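Local coordinates for cell surface protein (Faecalibacterium prausnitzii A2-165, PDB 4GT6) that is of unknown function but, as an extracellular leucine-rich repeat protein, probably binds other proteins at the cell surface, at residues H163-P168 against R177-T182; T185-P190 against N199-C204; V223-S228 against Y233-Y238. All blocks are in the same frame, centred on the assembly; numbering follows the deposited sequence. Where two conformers were deposited one is given.

Overall arrangement
The three contacts follow one another along a chain that is a fragment of a longer cell surface protein and coils into a leucine-rich repeat solenoid. Contacts 1 and 2 are equivalent layers, their centres about 6 Å apart: in each, a strand (164-166 or 186-189) faces a phenylalanine-bearing turn across the coil. The turns are in direct touch, Phe-179 N lying 2.8 Å from Ala-200 O in a probable hydrogen bond. Contact 3, the hairpin of strands 224-227 and 233-237, has its centre about 12 Å from that of contact 2 and about 17 Å from that of contact 1. Its Arg-237 reaches back to contact 2, tying the hairpin to the regular stack.

Contact 1. Residues H163-P168 against R177-T182; sequences HTVTLP and RAFTGT. With EDO (1,2-ethanediol), chain J; EDO (1,2-ethanediol), chain H; EDO (1,2-ethanediol), chain G.
Phe-179 O is gripped twice by Thr-182, by its backbone N at 3.3 Å and its OG1 at 2.9 Å, both arriving from the same face of the carbonyl plane. The N-H closes a type II turn from Phe-179 to Thr-182, and the hydroxyl adds a second bond to the same oxygen. With CG anti to the carbonyl carbon (chi1 -62°), the ring meets Val-165 from the opposite direction, and Phe-179 CE1 comes 3.7 Å from Val-165 CG2. Leu-167 CD2 lies at the ring edge, near its plane, 4.3 Å from Phe-179 CZ. Both segments belong to the BspA-type leucine-rich repeat region, and here strand and turn face each other across one layer of it. Phe-201 lies in the following layer, its ring nearly parallel to that of Phe-179. Over one face of the Phe-179 ring lies C2 of an ethanediol, probably from the crystallisation liquor, whose O1 donates a 3.1 Å hydrogen bond to Val-165 O. An alanine here in place of Phe-179 is likely to leave Val-165 and Leu-167 without the ring they pack on and to open a gap in this layer.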
loop_
_atom_site.group_PDB
_atom_site.type_symbol
_atom_site.label_atom_id
_atom_site.label_comp_id
_atom_site.label_asym_id
_atom_site.label_seq_id
_atom_site.Cartn_x
_atom_site.Cartn_y
_atom_site.Cartn_z
ATOM N N HIS A 163 3.663 -12.805 -0.002
ATOM C CA HIS A 163 5.126 -12.724 -0.144
ATOM C C HIS A 163 5.606 -12.698 -1.598
ATOM O O HIS A 163 6.778 -12.384 -1.833
ATOM C CB HIS A 163 5.808 -13.867 0.624
ATOM C CG HIS A 163 5.444 -15.235 0.130
ATOM N ND1 HIS A 163 6.016 -15.764 -1.014
ATOM C CD2 HIS A 163 4.558 -16.131 0.631
ATOM C CE1 HIS A 163 5.484 -16.971 -1.158
ATOM N NE2 HIS A 163 4.579 -17.221 -0.212
ATOM N N THR A 164 4.742 -13.076 -2.556
ATOM C CA THR A 164 5.109 -13.081 -3.976
ATOM C C THR A 164 3.936 -12.594 -4.807
ATOM O O THR A 164 2.816 -13.085 -4.643
ATOM C CB THR A 164 5.569 -14.490 -4.439
ATOM O OG1 THR A 164 6.647 -14.944 -3.624
ATOM C CG2 THR A 164 6.012 -14.522 -5.901
ATOM N N VAL A 165 4.200 -11.639 -5.710
ATOM C CA VAL A 165 3.207 -11.130 -6.655
ATOM C C VAL A 165 3.856 -11.124 -8.022
ATOM O O VAL A 165 4.950 -10.561 -8.188
ATOM C CB VAL A 165 2.581 -9.743 -6.315
ATOM C CG1 VAL A 165 1.621 -9.278 -7.425
ATOM C CG2 VAL A 165 1.824 -9.778 -4.991
ATOM N N THR A 166 3.185 -11.721 -8.998
ATOM C CA THR A 166 3.656 -11.709 -10.378
ATOM C C THR A 166 2.798 -10.719 -11.156
ATOM O O THR A 166 1.576 -10.889 -11.248
ATOM C CB THR A 166 3.642 -13.120 -10.973
ATOM O OG1 THR A 166 4.495 -13.934 -10.168
ATOM C CG2 THR A 166 4.120 -13.150 -12.450
ATOM N N LEU A 167 3.440 -9.647 -11.669
ATOM C CA LEU A 167 2.737 -8.652 -12.468
ATOM C C LEU A 167 2.966 -8.931 -13.940
ATOM O O LEU A 167 4.084 -9.285 -14.321
ATOM C CB LEU A 167 3.186 -7.220 -12.118
ATOM C CG LEU A 167 2.893 -6.721 -10.693
ATOM C CD1 LEU A 167 3.270 -5.257 -10.579
ATOM C CD2 LEU A 167 1.427 -6.863 -10.355
ATOM N N PRO A 168 1.927 -8.760 -14.784
ATOM C CA PRO A 168 2.096 -9.024 -16.220
ATOM C C PRO A 168 2.724 -7.859 -16.970
ATOM O O PRO A 168 2.731 -6.733 -16.479
ATOM C CB PRO A 168 0.648 -9.219 -16.681
ATOM C CG PRO A 168 -0.138 -8.313 -15.822
ATOM C CD PRO A 168 0.544 -8.339 -14.475
ATOM N N ARG A 177 -0.311 3.017 -2.568
ATOM C CA ARG A 177 -0.512 2.024 -1.497
ATOM C C ARG A 177 -0.887 0.616 -2.016
ATOM O O ARG A 177 -1.362 -0.212 -1.233
ATOM C CB ARG A 177 -1.600 2.519 -0.494
ATOM C CG ARG A 177 -1.389 3.964 -0.001
ATOM C CD ARG A 177 -2.395 4.439 1.052
ATOM N NE ARG A 177 -2.451 3.590 2.247
ATOM C CZ ARG A 177 -1.553 3.591 3.228
ATOM N NH1 ARG A 177 -0.490 4.385 3.168
ATOM N NH2 ARG A 177 -1.701 2.782 4.269
ATOM N N ALA A 178 -0.627 0.308 -3.300
ATOM C CA ALA A 178 -1.015 -1.018 -3.846
ATOM C C ALA A 178 -0.465 -2.209 -3.038
ATOM O O ALA A 178 -1.197 -3.188 -2.859
ATOM C CB ALA A 178 -0.566 -1.139 -5.295
ATOM N N PHE A 179 0.796 -2.128 -2.520
ATOM C CA PHE A 179 1.389 -3.245 -1.762
ATOM C C PHE A 179 1.831 -2.816 -0.384
ATOM O O PHE A 179 2.702 -3.468 0.207
ATOM C CB PHE A 179 2.589 -3.849 -2.532
ATOM C CG PHE A 179 2.172 -4.412 -3.866
ATOM C CD1 PHE A 179 1.569 -5.662 -3.952
ATOM C CD2 PHE A 179 2.318 -3.665 -5.031
ATOM C CE1 PHE A 179 1.135 -6.163 -5.185
ATOM C CE2 PHE A 179 1.929 -4.186 -6.272
ATOM C CZ PHE A 179 1.343 -5.428 -6.339
ATOM N N THR A 180 1.242 -1.730 0.154
ATOM C CA THR A 180 1.613 -1.293 1.513
ATOM C C THR A 180 1.460 -2.433 2.527
ATOM O O THR A 180 0.427 -3.106 2.545
ATOM C CB THR A 180 0.723 -0.111 1.966
ATOM O OG1 THR A 180 0.945 1.002 1.128
ATOM C CG2 THR A 180 0.981 0.310 3.409
ATOM N N GLY A 181 2.483 -2.646 3.353
ATOM C CA GLY A 181 2.393 -3.597 4.456
ATOM C C GLY A 181 2.362 -5.069 4.105
ATOM O O GLY A 181 2.069 -5.888 4.979
ATOM N N THR A 182 2.708 -5.422 2.861
ATOM C CA THR A 182 2.727 -6.818 2.424
ATOM C C THR A 182 4.032 -7.507 2.849
ATOM O O THR A 182 4.986 -6.849 3.268
ATOM C CB THR A 182 2.498 -6.926 0.906
ATOM O OG1 THR A 182 3.545 -6.231 0.228
ATOM C CG2 THR A 182 1.125 -6.404 0.484
HETATM C C1 EDO J . 5.878 -7.380 -6.969
HETATM O O1 EDO J . 6.559 -7.971 -8.058
HETATM C C2 EDO J . 4.902 -6.322 -7.511
HETATM O O2 EDO J . 5.630 -5.382 -8.291
HETATM C C1 EDO H . 5.786 -8.871 6.559
HETATM O O1 EDO H . 6.954 -8.765 7.323
HETATM C C2 EDO H . 4.997 -7.546 6.587
HETATM O O2 EDO H . 5.764 -6.450 6.058
HETATM C C1 EDO G . 1.832 5.040 6.068
HETATM O O1 EDO G . 1.006 5.608 5.064
HETATM C C2 EDO G . 2.918 4.180 5.377
HETATM O O2 EDO G . 2.323 3.070 4.753
#

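Contact 2. Residues T185-P190 against N199-C204; sequences TQIHIP and NAFSEC. With EDO (1,2-ethanediol), chain J; EDO (1,2-ethanediol), chain G; EDO (1,2-ethanediol), chain L; EDO (1,2-ethanediol), chain F.
One layer of the leucine-rich repeat solenoid is built here by Ile-187 and Ile-189 of strand 186-189, which point their ends at Phe-201 on the turn across the coil. Ile-187 is modelled in two conformers; in the one described, CD1 sits over one face of the Phe-201 ring in a CH-pi contact, 3.7 Å from the ring centroid and 27° off its normal. The methyl is shifted from the centre toward the rim, and CG2 of the same residue approaches Phe-201 CZ at 3.9 Å. This placement holds for that conformer alone and is doubtful for the other. Ile-189 adds its CD1 obliquely, 4.0 Å from Phe-201 CZ. That reach depends on both of its torsions, since CG1 stands anti to the carbonyl carbon (chi1 -52°) and the chain then bends again at chi2.

Beyond the ring, the turn is closed by Ser-202 N, which donates to Asn-199 O at 3.1 Å in a type I turn. Thr-180 OG1 of the neighbouring layer is hydrogen-bonded to the same Asn-199 oxygen. An ethanediol, probably from the crystallisation liquor, sits beside the strand: His-188 N donates to its O1 at 3.0 Å in a nearly straight bond (168°), while its O2 lies at the edge of the Phe-201 ring. Across the layer itself the attraction is therefore apolar and dispersive: strand and ring meet through aliphatic and aromatic carbons, whereas the carbonyl of Asn-199 is satisfied by polar donors of the turn and of the adjoining layer.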
loop_
_atom_site.group_PDB
_atom_site.type_symbol
_atom_site.label_atom_id
_atom_site.label_comp_id
_atom_site.label_asym_id
_atom_site.label_seq_id
_atom_site.Cartn_x
_atom_site.Cartn_y
_atom_site.Cartn_z
ATOM N N THR A 185 9.008 -10.516 -0.559
ATOM C CA THR A 185 10.453 -10.731 -0.336
ATOM C C THR A 185 11.226 -10.190 -1.549
ATOM O O THR A 185 12.429 -9.924 -1.477
ATOM C CB THR A 185 10.732 -12.226 -0.072
ATOM O OG1 THR A 185 10.093 -13.003 -1.096
ATOM C CG2 THR A 185 10.183 -12.674 1.268
ATOM N N GLN A 186 10.520 -10.054 -2.675
ATOM C CA GLN A 186 11.051 -9.507 -3.910
ATOM C C GLN A 186 9.953 -8.814 -4.692
ATOM O O GLN A 186 8.760 -9.123 -4.520
ATOM C CB GLN A 186 11.726 -10.582 -4.797
ATOM C CG GLN A 186 10.758 -11.635 -5.380
ATOM C CD GLN A 186 10.172 -12.539 -4.318
ATOM O OE1 GLN A 186 10.898 -13.125 -3.505
ATOM N NE2 GLN A 186 8.842 -12.574 -4.215
ATOM N N ILE A 187 10.378 -7.852 -5.539
ATOM C CA ILE A 187 9.549 -7.059 -6.450
ATOM C C ILE A 187 10.160 -7.076 -7.847
ATOM O O ILE A 187 11.367 -6.843 -7.970
ATOM C CB ILE A 187 9.437 -5.571 -5.964
ATOM C CG1 ILE A 187 8.726 -5.404 -4.623
ATOM C CG2 ILE A 187 8.773 -4.682 -7.014
ATOM C CD1 ILE A 187 9.039 -4.009 -4.029
ATOM N N HIS A 188 9.339 -7.304 -8.898
ATOM C CA HIS A 188 9.792 -7.118 -10.271
ATOM C C HIS A 188 8.834 -6.130 -10.919
ATOM O O HIS A 188 7.619 -6.360 -10.934
ATOM C CB HIS A 188 9.920 -8.404 -11.095
ATOM C CG HIS A 188 10.321 -8.109 -12.517
ATOM N ND1 HIS A 188 11.603 -7.703 -12.830
ATOM C CD2 HIS A 188 9.561 -8.063 -13.639
ATOM C CE1 HIS A 188 11.603 -7.486 -14.137
ATOM N NE2 HIS A 188 10.398 -7.699 -14.667
ATOM N N ILE A 189 9.373 -5.002 -11.397
ATOM C CA ILE A 189 8.594 -3.975 -12.086
ATOM C C ILE A 189 8.609 -4.287 -13.582
ATOM O O ILE A 189 9.688 -4.230 -14.186
ATOM C CB ILE A 189 9.148 -2.542 -11.791
ATOM C CG1 ILE A 189 9.291 -2.268 -10.253
ATOM C CG2 ILE A 189 8.300 -1.483 -12.501
ATOM C CD1 ILE A 189 7.977 -2.392 -9.378
ATOM N N PRO A 190 7.447 -4.595 -14.218
ATOM C CA PRO A 190 7.475 -4.898 -15.663
ATOM C C PRO A 190 7.810 -3.654 -16.505
ATOM O O PRO A 190 7.679 -2.511 -16.040
ATOM C CB PRO A 190 6.085 -5.468 -15.946
ATOM C CG PRO A 190 5.226 -5.022 -14.833
ATOM C CD PRO A 190 6.094 -4.746 -13.641
ATOM N N ASN A 199 3.686 5.553 -1.755
ATOM C CA ASN A 199 3.568 4.482 -0.765
ATOM C C ASN A 199 3.131 3.125 -1.332
ATOM O O ASN A 199 2.762 2.242 -0.549
ATOM C CB ASN A 199 2.600 4.919 0.362
ATOM C CG ASN A 199 3.174 5.988 1.240
ATOM O OD1 ASN A 199 4.357 5.959 1.567
ATOM N ND2 ASN A 199 2.367 6.992 1.594
ATOM N N ALA A 200 3.272 2.906 -2.652
ATOM C CA ALA A 200 2.958 1.598 -3.267
ATOM C C ALA A 200 3.700 0.476 -2.561
ATOM O O ALA A 200 3.164 -0.618 -2.432
ATOM C CB ALA A 200 3.341 1.608 -4.752
ATOM N N PHE A 201 4.951 0.747 -2.087
ATOM C CA PHE A 201 5.756 -0.265 -1.411
ATOM C C PHE A 201 6.152 0.161 0.016
ATOM O O PHE A 201 7.113 -0.375 0.581
ATOM C CB PHE A 201 7.001 -0.602 -2.265
ATOM C CG PHE A 201 6.605 -1.210 -3.591
ATOM C CD1 PHE A 201 6.096 -2.508 -3.658
ATOM C CD2 PHE A 201 6.682 -0.465 -4.765
ATOM C CE1 PHE A 201 5.711 -3.064 -4.885
ATOM C CE2 PHE A 201 6.296 -1.020 -5.997
ATOM C CZ PHE A 201 5.823 -2.320 -6.050
ATOM N N SER A 202 5.355 1.039 0.644
ATOM C CA SER A 202 5.637 1.422 2.032
ATOM C C SER A 202 5.355 0.226 2.964
ATOM O O SER A 202 4.590 -0.684 2.603
ATOM C CB SER A 202 4.811 2.634 2.445
ATOM O OG SER A 202 3.426 2.298 2.481
ATOM N N GLU A 203 6.080 0.157 4.103
ATOM C CA GLU A 203 5.915 -0.919 5.094
ATOM C C GLU A 203 6.102 -2.347 4.495
ATOM O O GLU A 203 5.447 -3.284 4.927
ATOM C CB GLU A 203 4.533 -0.803 5.793
ATOM C CG GLU A 203 4.357 0.491 6.572
ATOM C CD GLU A 203 2.985 0.560 7.217
ATOM O OE1 GLU A 203 2.745 -0.209 8.170
ATOM O OE2 GLU A 203 2.123 1.308 6.714
ATOM N N CYS A 204 6.991 -2.512 3.509
ATOM C CA CYS A 204 7.277 -3.844 2.979
ATOM C C CYS A 204 8.481 -4.371 3.759
ATOM O O CYS A 204 9.625 -4.336 3.301
ATOM C CB CYS A 204 7.509 -3.806 1.477
ATOM S SG CYS A 204 5.977 -3.588 0.526
HETATM C C1 EDO J . 5.878 -7.380 -6.969
HETATM O O1 EDO J . 6.559 -7.971 -8.058
HETATM C C2 EDO J . 4.902 -6.322 -7.511
HETATM O O2 EDO J . 5.630 -5.382 -8.291
HETATM C C1 EDO G . 1.832 5.040 6.068
HETATM O O1 EDO G . 1.006 5.608 5.064
HETATM C C2 EDO G . 2.918 4.180 5.377
HETATM O O2 EDO G . 2.323 3.070 4.753
HETATM C C1 EDO L . 2.065 10.169 3.006
HETATM O O1 EDO L . 3.223 9.368 3.174
HETATM C C2 EDO L . 2.329 11.430 2.164
HETATM O O2 EDO L . 2.428 11.069 0.807
HETATM C C1 EDO F . 6.408 5.467 -4.351
HETATM O O1 EDO F . 6.315 5.904 -2.966
HETATM C C2 EDO F . 6.180 6.683 -5.305
HETATM O O2 EDO F . 6.654 6.490 -6.644
#

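Contact 3. Residues V223-S228 against Y233-Y238; sequences VLYEKS and YALIRY
Lys-227, with CG anti to the backbone N (chi1 -174°) and the rest of its chain extended, slants across the ring of Tyr-233, whose CG stands anti to the carbonyl carbon (chi1 -68°). This places the lysine CG over one face of the ring, displaced toward its rim, in a CH-pi contact 3.9 Å from the centroid and 19° off the normal. A water accepts from Lys-227 NZ at 2.7 Å and is only weakly linked to Tyr-233 OH.

Further along the antiparallel hairpin, Tyr-225 and Leu-235 form a non-hydrogen-bonded pair, Tyr-225 CE2 touching Leu-235 CG at 3.6 Å. On the face with Glu-226 and Ala-234, Leu-224 reaches CD2 to 3.7 Å from CD1 of Ile-236, a bulge residue. Here the register slips by one in a classic beta bulge: Leu-224 O accepts from both Ile-236 N (2.9 Å) and Arg-237 N (3.2 Å).

From the bulge itself, Arg-237 turns its guanidinium back on Tyr-238 O, gripping it side-on through NE and NH2, and NH1 forms a salt bridge with Asp-262 and a hydrogen bond to Phe-201 O. With a carboxylate and two carbonyl oxygens round it, the positive charge is probably well stabilised, which would help lock the hairpin to neighbouring repeats.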
loop_
_atom_site.group_PDB
_atom_site.type_symbol
_atom_site.label_atom_id
_atom_site.label_comp_id
_atom_site.label_asym_id
_atom_site.label_seq_id
_atom_site.Cartn_x
_atom_site.Cartn_y
_atom_site.Cartn_z
ATOM N N VAL A 223 17.929 -0.818 -5.662
ATOM C CA VAL A 223 17.134 0.232 -5.027
ATOM C C VAL A 223 16.181 0.712 -6.097
ATOM O O VAL A 223 16.598 0.858 -7.247
ATOM C CB VAL A 223 18.031 1.381 -4.459
ATOM C CG1 VAL A 223 17.182 2.524 -3.914
ATOM C CG2 VAL A 223 18.982 0.866 -3.379
ATOM N N LEU A 224 14.893 0.945 -5.746
ATOM C CA LEU A 224 13.946 1.391 -6.763
ATOM C C LEU A 224 13.885 2.907 -6.809
ATOM O O LEU A 224 13.732 3.559 -5.773
ATOM C CB LEU A 224 12.539 0.818 -6.477
ATOM C CG LEU A 224 11.492 1.015 -7.589
ATOM C CD1 LEU A 224 11.886 0.276 -8.893
ATOM C CD2 LEU A 224 10.118 0.501 -7.101
ATOM N N TYR A 225 13.951 3.449 -8.027
ATOM C CA TYR A 225 13.880 4.882 -8.294
ATOM C C TYR A 225 12.771 5.194 -9.264
ATOM O O TYR A 225 12.334 4.322 -10.016
ATOM C CB TYR A 225 15.213 5.394 -8.917
ATOM C CG TYR A 225 16.401 5.265 -7.991
ATOM C CD1 TYR A 225 17.166 4.102 -7.964
ATOM C CD2 TYR A 225 16.748 6.297 -7.119
ATOM C CE1 TYR A 225 18.222 3.949 -7.056
ATOM C CE2 TYR A 225 17.813 6.164 -6.223
ATOM C CZ TYR A 225 18.556 4.993 -6.207
ATOM O OH TYR A 225 19.598 4.847 -5.318
ATOM N N GLU A 226 12.379 6.467 -9.296
ATOM C CA GLU A 226 11.511 7.062 -10.313
ATOM C C GLU A 226 12.403 8.010 -11.094
ATOM O O GLU A 226 13.018 8.889 -10.489
ATOM C CB GLU A 226 10.337 7.823 -9.684
ATOM C CG GLU A 226 9.485 8.555 -10.714
ATOM C CD GLU A 226 8.328 9.274 -10.060
ATOM O OE1 GLU A 226 7.336 8.603 -9.696
ATOM O OE2 GLU A 226 8.490 10.473 -9.760
ATOM N N LYS A 227 12.474 7.848 -12.402
ATOM C CA LYS A 227 13.294 8.723 -13.207
ATOM C C LYS A 227 12.392 9.679 -13.949
ATOM O O LYS A 227 11.500 9.240 -14.663
ATOM C CB LYS A 227 14.174 7.912 -14.171
ATOM C CG LYS A 227 15.153 8.802 -14.940
ATOM C CD LYS A 227 15.958 8.001 -15.935
ATOM C CE LYS A 227 16.927 8.903 -16.673
ATOM N NZ LYS A 227 17.666 8.151 -17.713
ATOM N N SER A 228 12.623 10.975 -13.776
ATOM C CA SER A 228 11.865 12.015 -14.465
ATOM C C SER A 228 12.436 12.280 -15.862
ATOM O O SER A 228 13.608 11.979 -16.136
ATOM C CB SER A 228 11.871 13.299 -13.644
ATOM O OG SER A 228 11.130 13.092 -12.455
ATOM N N TYR A 233 16.141 11.890 -10.370
ATOM C CA TYR A 233 15.603 10.672 -9.806
ATOM C C TYR A 233 15.041 10.933 -8.421
ATOM O O TYR A 233 15.560 11.779 -7.694
ATOM C CB TYR A 233 16.696 9.597 -9.672
ATOM C CG TYR A 233 17.242 9.041 -10.963
ATOM C CD1 TYR A 233 18.137 9.769 -11.731
ATOM C CD2 TYR A 233 16.944 7.744 -11.363
ATOM C CE1 TYR A 233 18.708 9.233 -12.886
ATOM C CE2 TYR A 233 17.491 7.204 -12.531
ATOM C CZ TYR A 233 18.394 7.940 -13.271
ATOM O OH TYR A 233 18.953 7.401 -14.410
ATOM N N ALA A 234 14.027 10.172 -8.045
ATOM C CA ALA A 234 13.518 10.141 -6.677
ATOM C C ALA A 234 13.762 8.726 -6.182
ATOM O O ALA A 234 13.457 7.770 -6.911
ATOM C CB ALA A 234 12.019 10.487 -6.625
ATOM N N LEU A 235 14.315 8.568 -4.978
ATOM C CA LEU A 235 14.510 7.229 -4.412
ATOM C C LEU A 235 13.175 6.818 -3.792
ATOM O O LEU A 235 12.687 7.508 -2.897
ATOM C CB LEU A 235 15.643 7.250 -3.350
ATOM C CG LEU A 235 16.230 5.889 -2.960
ATOM C CD1 LEU A 235 17.629 6.068 -2.373
ATOM C CD2 LEU A 235 15.355 5.138 -1.914
ATOM N N ILE A 236 12.568 5.728 -4.282
ATOM C CA ILE A 236 11.237 5.394 -3.781
ATOM C C ILE A 236 11.213 4.140 -2.889
ATOM O O ILE A 236 10.358 4.084 -1.998
ATOM C CB ILE A 236 10.187 5.351 -4.922
ATOM C CG1 ILE A 236 10.377 4.175 -5.886
ATOM C CG2 ILE A 236 10.081 6.757 -5.685
ATOM C CD1 ILE A 236 9.245 4.052 -6.912
ATOM N N ARG A 237 12.141 3.162 -3.069
ATOM C CA ARG A 237 12.128 1.983 -2.207
ATOM C C ARG A 237 13.518 1.359 -2.052
ATOM O O ARG A 237 14.092 0.825 -3.008
ATOM C CB ARG A 237 11.132 0.908 -2.732
ATOM C CG ARG A 237 11.016 -0.350 -1.878
ATOM C CD ARG A 237 10.232 -0.109 -0.580
ATOM N NE ARG A 237 11.122 0.205 0.549
ATOM C CZ ARG A 237 10.703 0.452 1.786
ATOM N NH1 ARG A 237 9.402 0.522 2.055
ATOM N NH2 ARG A 237 11.582 0.632 2.770
ATOM N N TYR A 238 14.043 1.444 -0.829
ATOM C CA TYR A 238 15.268 0.762 -0.418
ATOM C C TYR A 238 14.801 -0.537 0.258
ATOM O O TYR A 238 13.919 -0.462 1.110
ATOM C CB TYR A 238 16.098 1.642 0.512
ATOM C CG TYR A 238 17.407 1.000 0.926
ATOM C CD1 TYR A 238 17.476 0.161 2.040
ATOM C CD2 TYR A 238 18.587 1.282 0.246
ATOM C CE1 TYR A 238 18.680 -0.430 2.426
ATOM C CE2 TYR A 238 19.802 0.720 0.639
ATOM C CZ TYR A 238 19.842 -0.134 1.730
ATOM O OH TYR A 238 21.034 -0.699 2.102
HETATM O O HOH W 1 18.427 5.648 -17.282
#